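Local coordinates for glutamine amidotransferase domain-containing protein (Streptococcus mutans, PDB 3L7N), which probably releases ammonia from the side-chain amide of glutamine for transfer to an acceptor that is not established, as a class I glutamine amidotransferase, at residues 107-112 with 161-166; 141-146 with 175-180. One frame throughout, in Å; residues are numbered along the deposited sequence.

Contact 1. Residues 107-112 with 161-166; sequences HSPKKE and GCPRQI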
ATOM      1  N   HIS A 107       4.413   6.973 -13.511  1.00 46.02           N
ATOM      2  CA  HIS A 107       5.130   5.724 -13.706  1.00 46.57           C
ATOM      3  C   HIS A 107       6.437   5.742 -12.934  1.00 46.10           C
ATOM      4  O   HIS A 107       7.012   6.779 -12.735  1.00 46.18           O
ATOM      5  CB  HIS A 107       5.403   5.472 -15.202  1.00 48.45           C
ATOM      6  CG  HIS A 107       4.161   5.462 -16.059  1.00 56.42           C
ATOM      7  ND1 HIS A 107       3.964   6.361 -17.096  1.00 62.65           N
ATOM      8  CD2 HIS A 107       3.039   4.687 -16.015  1.00 62.76           C
ATOM      9  CE1 HIS A 107       2.781   6.132 -17.662  1.00 66.70           C
ATOM     10  NE2 HIS A 107       2.198   5.128 -17.021  1.00 67.84           N
ATOM     11  N   SER A 108       6.882   4.567 -12.474  1.00 45.70           N
ATOM     12  CA  SER A 108       8.096   4.448 -11.653  1.00 44.45           C
ATOM     13  C   SER A 108       9.308   4.438 -12.588  1.00 46.17           C
ATOM     14  O   SER A 108       9.226   3.894 -13.659  1.00 45.90           O
ATOM     15  CB  SER A 108       8.044   3.156 -10.850  1.00 42.72           C
ATOM     16  OG  SER A 108       9.030   3.126  -9.831  1.00 38.22           O
ATOM     17  N   PRO A 109      10.437   5.109 -12.188  1.00 47.66           N
ATOM     18  CA  PRO A 109      11.688   4.959 -12.963  1.00 48.58           C
ATOM     19  C   PRO A 109      11.915   3.500 -13.335  1.00 50.08           C
ATOM     20  O   PRO A 109      12.014   3.163 -14.515  1.00 49.48           O
ATOM     21  CB  PRO A 109      12.799   5.427 -11.957  1.00 47.62           C
ATOM     22  CG  PRO A 109      12.094   6.229 -10.905  1.00 48.08           C
ATOM     23  CD  PRO A 109      10.558   6.156 -11.170  1.00 48.17           C
ATOM     24  N   LYS A 110      11.983   2.637 -12.316  1.00 51.66           N
ATOM     25  CA  LYS A 110      12.056   1.195 -12.539  1.00 51.74           C
ATOM     26  C   LYS A 110      10.834   0.415 -11.899  1.00 50.65           C
ATOM     27  O   LYS A 110      10.402   0.702 -10.730  1.00 50.42           O
ATOM     28  CB  LYS A 110      13.409   0.658 -12.042  1.00 51.83           C
ATOM     29  CG  LYS A 110      14.580   0.843 -13.087  1.00 55.80           C
ATOM     30  CD  LYS A 110      14.090   0.504 -14.608  1.00 62.16           C
ATOM     31  CE  LYS A 110      15.306   0.152 -15.604  1.00 62.34           C
ATOM     32  NZ  LYS A 110      15.361  -1.365 -15.960  1.00 65.70           N
ATOM     33  N   LYS A 111      10.273  -0.523 -12.649  1.00 49.09           N
ATOM     34  CA  LYS A 111       9.292  -1.449 -12.066  1.00 47.69           C
ATOM     35  C   LYS A 111       9.927  -2.460 -11.133  1.00 47.18           C
ATOM     36  O   LYS A 111      11.064  -2.841 -11.309  1.00 48.99           O
ATOM     37  CB  LYS A 111       8.450  -2.104 -13.137  1.00 47.98           C
ATOM     38  CG  LYS A 111       8.727  -3.528 -13.415  1.00 48.70           C
ATOM     39  CD  LYS A 111       8.018  -3.885 -14.740  1.00 50.73           C
ATOM     40  CE  LYS A 111       7.021  -4.996 -14.543  1.00 52.79           C
ATOM     41  NZ  LYS A 111       5.859  -4.907 -15.530  1.00 51.27           N
ATOM     42  N   GLU A 112       9.222  -2.809 -10.075  1.00 46.75           N
ATOM     43  CA  GLU A 112       9.828  -3.576  -8.985  1.00 45.66           C
ATOM     44  C   GLU A 112       8.874  -4.678  -8.481  1.00 46.36           C
ATOM     45  O   GLU A 112       7.720  -4.415  -8.120  1.00 48.30           O
ATOM     46  CB  GLU A 112      10.229  -2.668  -7.835  1.00 43.84           C
ATOM     47  CG  GLU A 112      11.259  -1.633  -8.157  1.00 43.61           C
ATOM     48  CD  GLU A 112      11.469  -0.632  -6.979  1.00 48.81           C
ATOM     49  OE1 GLU A 112      12.657  -0.418  -6.527  1.00 51.45           O
ATOM     50  OE2 GLU A 112      10.450  -0.132  -6.444  1.00 47.94           O
ATOM     51  N   GLY A 161      14.911   1.603  -7.327  1.00 50.11           N
ATOM     52  CA  GLY A 161      14.044   1.604  -8.510  1.00 48.16           C
ATOM     53  C   GLY A 161      13.017   2.719  -8.478  1.00 46.82           C
ATOM     54  O   GLY A 161      12.525   3.150  -9.548  1.00 47.36           O
ATOM     55  N   CYS A 162      12.707   3.231  -7.266  1.00 43.93           N
ATOM     56  CA  CYS A 162      11.565   4.137  -7.112  1.00 42.73           C
ATOM     57  C   CYS A 162      11.767   5.074  -5.970  1.00 41.18           C
ATOM     58  O   CYS A 162      12.113   4.639  -4.871  1.00 41.18           O
ATOM     59  CB  CYS A 162      10.260   3.323  -6.930  1.00 43.16           C
ATOM     60  SG  CYS A 162       8.867   4.223  -6.424  1.00 43.69           S
ATOM     61  N   PRO A 163      11.608   6.400  -6.238  1.00 40.04           N
ATOM     62  CA  PRO A 163      11.948   7.498  -5.303  1.00 40.84           C
ATOM     63  C   PRO A 163      10.819   7.858  -4.310  1.00 42.70           C
ATOM     64  O   PRO A 163      10.970   8.783  -3.510  1.00 44.88           O
ATOM     65  CB  PRO A 163      12.217   8.669  -6.227  1.00 39.97           C
ATOM     66  CG  PRO A 163      11.452   8.351  -7.499  1.00 37.72           C
ATOM     67  CD  PRO A 163      11.383   6.884  -7.619  1.00 39.30           C
ATOM     68  N   ARG A 164       9.724   7.108  -4.335  1.00 42.87           N
ATOM     69  CA  ARG A 164       8.579   7.418  -3.488  1.00 42.83           C
ATOM     70  C   ARG A 164       7.967   6.110  -2.804  1.00 42.38           C
ATOM     71  O   ARG A 164       6.962   5.566  -3.269  1.00 42.39           O
ATOM     72  CB  ARG A 164       7.516   8.139  -4.341  1.00 43.13           C
ATOM     73  CG  ARG A 164       7.880   9.550  -4.687  1.00 42.17           C
ATOM     74  CD  ARG A 164       7.023  10.096  -5.746  1.00 41.29           C
ATOM     75  NE  ARG A 164       7.498  11.397  -6.102  1.00 45.04           N
ATOM     76  CZ  ARG A 164       6.892  12.260  -6.927  1.00 47.58           C
ATOM     77  NH1 ARG A 164       5.702  11.998  -7.468  1.00 46.69           N
ATOM     78  NH2 ARG A 164       7.484  13.409  -7.186  1.00 46.07           N
ATOM     79  N   GLN A 165       8.617   5.596  -1.789  1.00 40.19           N
ATOM     80  CA  GLN A 165       8.215   4.330  -1.296  1.00 39.36           C
ATOM     81  C   GLN A 165       7.212   4.514  -0.179  1.00 38.87           C
ATOM     82  O   GLN A 165       6.235   3.801  -0.105  1.00 39.55           O
ATOM     83  CB  GLN A 165       9.416   3.495  -0.812  1.00 38.72           C
ATOM     84  CG  GLN A 165      10.176   2.814  -1.871  1.00 39.24           C
ATOM     85  CD  GLN A 165       9.327   1.921  -2.761  1.00 45.71           C
ATOM     86  OE1 GLN A 165       8.151   1.719  -2.511  1.00 48.67           O
ATOM     87  NE2 GLN A 165       9.940   1.388  -3.836  1.00 47.64           N
ATOM     88  N   ILE A 166       7.484   5.463   0.697  1.00 36.48           N
ATOM     89  CA  ILE A 166       6.626   5.765   1.791  1.00 35.04           C
ATOM     90  C   ILE A 166       6.463   7.276   1.807  1.00 36.77           C
ATOM     91  O   ILE A 166       7.434   8.009   1.502  1.00 38.16           O
ATOM     92  CB  ILE A 166       7.249   5.386   3.041  1.00 34.05           C
ATOM     93  CG1 ILE A 166       7.445   3.871   3.112  1.00 34.05           C
ATOM     94  CG2 ILE A 166       6.440   5.864   4.179  1.00 35.71           C
ATOM     95  CD1 ILE A 166       8.071   3.415   4.439  1.00 26.95           C
TER
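K110 N donates to G161 O across 2.9 Å, with an N-H...O angle of 158°; it is the one backbone hydrogen bond between 107-112 and 161-166. The carboxylate of E112 makes longer links. Its OE1 takes a weak bond from G161 N at 3.1 Å and also shares a hydrogen bond with S159 OG. The other oxygen, OE2, meets the amide of Q165 tip to tip, the two planes 20° apart, but this bond is weak and the position of OE2 less sure; S159 OG is the stronger partner of Q165 NE2. Strand 106-113 turns a corner at P109 and K110, and the loop between strands 154-158 and 166-170 lies against that corner. Within the corner S108 OG, anti to its own backbone N (chi1 -167°), reaches forward to bond K110 O at 2.9 Å, approaching from above the carbonyl plane. The apolar part is proline on proline: P109 and P163 meet ring tip to ring tip, CG of P109 3.4 Å from CD of P163. P109 CB also packs against a polar atom, 3.3 Å from G161 O. The aliphatic root of K110 lies beside G161, its CB 3.7 Å from G161 CA, while NZ turns away to bond T205 OG1.

Contact 2. Residues 141-146 with 175-180; sequences HWHGDM and AFQCHL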
ATOM      1  N   HIS A 141       7.705  -5.641  -3.010  1.00 35.99           N
ATOM      2  CA  HIS A 141       7.388  -4.671  -4.042  1.00 37.64           C
ATOM      3  C   HIS A 141       6.617  -5.359  -5.077  1.00 39.10           C
ATOM      4  O   HIS A 141       6.922  -6.506  -5.407  1.00 39.57           O
ATOM      5  CB  HIS A 141       8.681  -4.093  -4.694  1.00 37.43           C
ATOM      6  CG  HIS A 141       9.530  -3.343  -3.754  1.00 35.20           C
ATOM      7  ND1 HIS A 141      10.450  -3.962  -2.934  1.00 40.18           N
ATOM      8  CD2 HIS A 141       9.533  -2.042  -3.410  1.00 36.49           C
ATOM      9  CE1 HIS A 141      10.976  -3.070  -2.113  1.00 41.40           C
ATOM     10  NE2 HIS A 141      10.436  -1.892  -2.382  1.00 42.01           N
ATOM     11  N   TRP A 142       5.612  -4.664  -5.644  1.00 40.15           N
ATOM     12  CA  TRP A 142       4.903  -5.171  -6.818  1.00 40.81           C
ATOM     13  C   TRP A 142       4.224  -4.069  -7.676  1.00 41.93           C
ATOM     14  O   TRP A 142       3.019  -4.092  -7.838  1.00 43.31           O
ATOM     15  CB  TRP A 142       3.873  -6.221  -6.416  1.00 38.79           C
ATOM     16  CG  TRP A 142       3.661  -7.242  -7.458  1.00 38.29           C
ATOM     17  CD1 TRP A 142       3.056  -7.064  -8.677  1.00 38.57           C
ATOM     18  CD2 TRP A 142       4.053  -8.636  -7.396  1.00 38.09           C
ATOM     19  NE1 TRP A 142       3.076  -8.264  -9.397  1.00 41.77           N
ATOM     20  CE2 TRP A 142       3.677  -9.236  -8.631  1.00 38.06           C
ATOM     21  CE3 TRP A 142       4.662  -9.434  -6.412  1.00 35.76           C
ATOM     22  CZ2 TRP A 142       3.862 -10.594  -8.887  1.00 37.53           C
ATOM     23  CZ3 TRP A 142       4.891 -10.762  -6.689  1.00 33.99           C
ATOM     24  CH2 TRP A 142       4.486 -11.335  -7.918  1.00 36.31           C
ATOM     25  N   HIS A 143       5.015  -3.191  -8.315  1.00 41.52           N
ATOM     26  CA  HIS A 143       4.413  -2.055  -9.054  1.00 41.91           C
ATOM     27  C   HIS A 143       5.078  -1.695 -10.328  1.00 42.12           C
ATOM     28  O   HIS A 143       6.183  -2.081 -10.594  1.00 41.82           O
ATOM     29  CB  HIS A 143       4.389  -0.840  -8.206  1.00 42.21           C
ATOM     30  CG  HIS A 143       5.738  -0.302  -7.911  1.00 41.79           C
ATOM     31  ND1 HIS A 143       6.678  -1.013  -7.200  1.00 41.94           N
ATOM     32  CD2 HIS A 143       6.317   0.876  -8.229  1.00 40.15           C
ATOM     33  CE1 HIS A 143       7.768  -0.283  -7.055  1.00 40.71           C
ATOM     34  NE2 HIS A 143       7.573   0.872  -7.664  1.00 43.35           N
ATOM     35  N   GLY A 144       4.381  -0.882 -11.097  1.00 43.00           N
ATOM     36  CA  GLY A 144       4.917  -0.269 -12.272  1.00 43.48           C
ATOM     37  C   GLY A 144       4.777   1.223 -12.171  1.00 43.76           C
ATOM     38  O   GLY A 144       5.499   1.962 -12.841  1.00 45.36           O
ATOM     39  N   ASP A 145       3.861   1.674 -11.287  1.00 41.91           N
ATOM     40  CA  ASP A 145       3.599   3.102 -11.076  1.00 39.28           C
ATOM     41  C   ASP A 145       3.962   3.525  -9.640  1.00 38.56           C
ATOM     42  O   ASP A 145       4.468   2.716  -8.861  1.00 38.51           O
ATOM     43  CB  ASP A 145       2.158   3.412 -11.355  1.00 38.95           C
ATOM     44  CG  ASP A 145       1.834   3.359 -12.796  1.00 39.85           C
ATOM     45  OD1 ASP A 145       2.754   3.276 -13.622  1.00 43.40           O
ATOM     46  OD2 ASP A 145       0.647   3.373 -13.128  1.00 44.85           O
ATOM     47  N   MET A 146       3.784   4.810  -9.337  1.00 36.70           N
ATOM     48  CA  MET A 146       4.040   5.337  -7.999  1.00 37.31           C
ATOM     49  C   MET A 146       3.174   6.608  -7.748  1.00 36.55           C
ATOM     50  O   MET A 146       2.541   7.124  -8.664  1.00 36.63           O
ATOM     51  CB  MET A 146       5.511   5.674  -7.838  1.00 38.78           C
ATOM     52  CG  MET A 146       5.960   7.023  -8.609  1.00 42.94           C
ATOM     53  SD  MET A 146       7.743   7.442  -8.459  1.00 44.21           S
ATOM     54  CE  MET A 146       7.753   8.949  -9.361  1.00 40.25           C
ATOM     55  N   ALA A 175       1.205   6.585   3.240  1.00 32.45           N
ATOM     56  CA  ALA A 175       1.035   5.792   2.031  1.00 32.04           C
ATOM     57  C   ALA A 175       2.268   4.946   1.840  1.00 32.75           C
ATOM     58  O   ALA A 175       3.340   5.407   2.069  1.00 35.50           O
ATOM     59  CB  ALA A 175       0.844   6.656   0.887  1.00 30.98           C
ATOM     60  N   PHE A 176       2.093   3.666   1.509  1.00 32.35           N
ATOM     61  CA  PHE A 176       3.211   2.767   1.224  1.00 30.39           C
ATOM     62  C   PHE A 176       3.062   2.316  -0.180  1.00 31.80           C
ATOM     63  O   PHE A 176       2.044   1.699  -0.538  1.00 33.41           O
ATOM     64  CB  PHE A 176       3.178   1.546   2.159  1.00 28.94           C
ATOM     65  CG  PHE A 176       3.497   1.868   3.602  1.00 26.14           C
ATOM     66  CD1 PHE A 176       4.697   1.506   4.148  1.00 27.27           C
ATOM     67  CD2 PHE A 176       2.597   2.533   4.398  1.00 23.69           C
ATOM     68  CE1 PHE A 176       5.001   1.799   5.558  1.00 26.66           C
ATOM     69  CE2 PHE A 176       2.889   2.834   5.770  1.00 22.19           C
ATOM     70  CZ  PHE A 176       4.088   2.470   6.324  1.00 23.53           C
ATOM     71  N   GLN A 177       4.005   2.653  -1.019  1.00 32.16           N
ATOM     72  CA  GLN A 177       3.986   2.117  -2.352  1.00 34.18           C
ATOM     73  C   GLN A 177       4.426   0.637  -2.328  1.00 34.58           C
ATOM     74  O   GLN A 177       3.973  -0.190  -3.148  1.00 35.32           O
ATOM     75  CB  GLN A 177       4.885   2.937  -3.263  1.00 34.99           C
ATOM     76  CG  GLN A 177       4.995   2.412  -4.701  1.00 35.41           C
ATOM     77  CD  GLN A 177       3.652   2.207  -5.372  1.00 39.43           C
ATOM     78  OE1 GLN A 177       3.276   1.058  -5.710  1.00 44.68           O
ATOM     79  NE2 GLN A 177       2.924   3.319  -5.628  1.00 33.53           N
ATOM     80  N   CYS A 178       5.244   0.314  -1.351  1.00 34.09           N
ATOM     81  CA  CYS A 178       5.796  -0.984  -1.220  1.00 35.09           C
ATOM     82  C   CYS A 178       4.856  -1.880  -0.260  1.00 35.79           C
ATOM     83  O   CYS A 178       3.944  -1.323   0.493  1.00 35.61           O
ATOM     84  CB  CYS A 178       7.229  -0.844  -0.621  1.00 34.91           C
ATOM     85  SG  CYS A 178       7.304   0.136   0.904  1.00 36.00           S
ATOM     86  N   HIS A 179       5.111  -3.189  -0.234  1.00 33.54           N
ATOM     87  CA  HIS A 179       4.301  -4.094   0.528  1.00 33.26           C
ATOM     88  C   HIS A 179       5.112  -4.719   1.724  1.00 33.46           C
ATOM     89  O   HIS A 179       5.840  -5.654   1.534  1.00 35.96           O
ATOM     90  CB  HIS A 179       3.840  -5.208  -0.392  1.00 31.97           C
ATOM     91  CG  HIS A 179       2.979  -4.745  -1.527  1.00 33.04           C
ATOM     92  ND1 HIS A 179       1.608  -4.666  -1.437  1.00 34.81           N
ATOM     93  CD2 HIS A 179       3.285  -4.423  -2.807  1.00 34.78           C
ATOM     94  CE1 HIS A 179       1.109  -4.288  -2.606  1.00 35.88           C
ATOM     95  NE2 HIS A 179       2.101  -4.137  -3.454  1.00 32.42           N
ATOM     96  N   LEU A 180       4.908  -4.260   2.924  1.00 31.70           N
ATOM     97  CA  LEU A 180       5.492  -4.949   4.074  1.00 31.38           C
ATOM     98  C   LEU A 180       4.571  -6.047   4.608  1.00 33.06           C
ATOM     99  O   LEU A 180       4.933  -6.778   5.558  1.00 34.38           O
ATOM    100  CB  LEU A 180       5.756  -3.974   5.192  1.00 31.18           C
ATOM    101  CG  LEU A 180       6.900  -3.015   4.979  1.00 31.60           C
ATOM    102  CD1 LEU A 180       6.645  -2.064   3.806  1.00 30.35           C
ATOM    103  CD2 LEU A 180       7.162  -2.228   6.285  1.00 35.90           C
TER
HETATM  104  O   HOH W   1       5.077  -1.940  -4.692  1.00 36.31           O
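Q177 CB is directed at the bend of 141-146, and the side chain meets both the H143 ring and the D145-M146 backbone. With CG anti to the backbone N (chi1 177°), its methylene lies over one face of the H143 imidazole in a CH-pi contact, CG 4.2 Å from the ring centroid and 14° off the normal, shifted toward the rim. Ring and amide planes are 29° apart, and Q177 CD lies 3.6 Å from D145 O. The main chain of Q177 is tied to the facing strand through a water, which gives a hydrogen bond to Q177 O at 2.6 Å and accepts one from W142 N at 2.9 Å. W142 and H143 both face E112 of the neighbouring strand, a classic beta bulge just before the chain turns at G144. H179 comes in beside W142 with its ring edge: CD2 is 3.7 Å from W142 N, near the imidazole plane, and NE2 is 4.0 Å from W142 CB. Its other nitrogen, ND1, bonds E181 OE2, and F182 stacks on the ring. This His-x-Glu pair matches the pattern of the class I glutaminase triad, in which C91, in a nucleophile-elbow sequence whose residues Q177 touches, would probably be the nucleophile. H141 starts its side chain away from 175-180, but with CG anti to the carbonyl carbon the ring still meets C178 CB obliquely, at 3.8 Å from NE2. H141 ND1 makes a weak hydrogen bond to G114 O.

Contacts 1 and 2 have centres about 8 Å apart and touch each other. Their segments alternate along the chain, in the order 107-112, 141-146, 161-166, 175-180. Strand 106-113 lies between strands 136-143 and 145-146 in the large mixed sheet, and a probable hydrogen bond from S108 N to G144 O joins the two corners. On the partner side Q177 N probably bonds Q165 O, so the loop before strand 166-170 meets the turn after strand 173-176. Contact 2 is buried, near the chain centre and the presumed glutaminase site; contact 1 is partly buried and lies farther out, and its E112 touches H141 and H143 of contact 2.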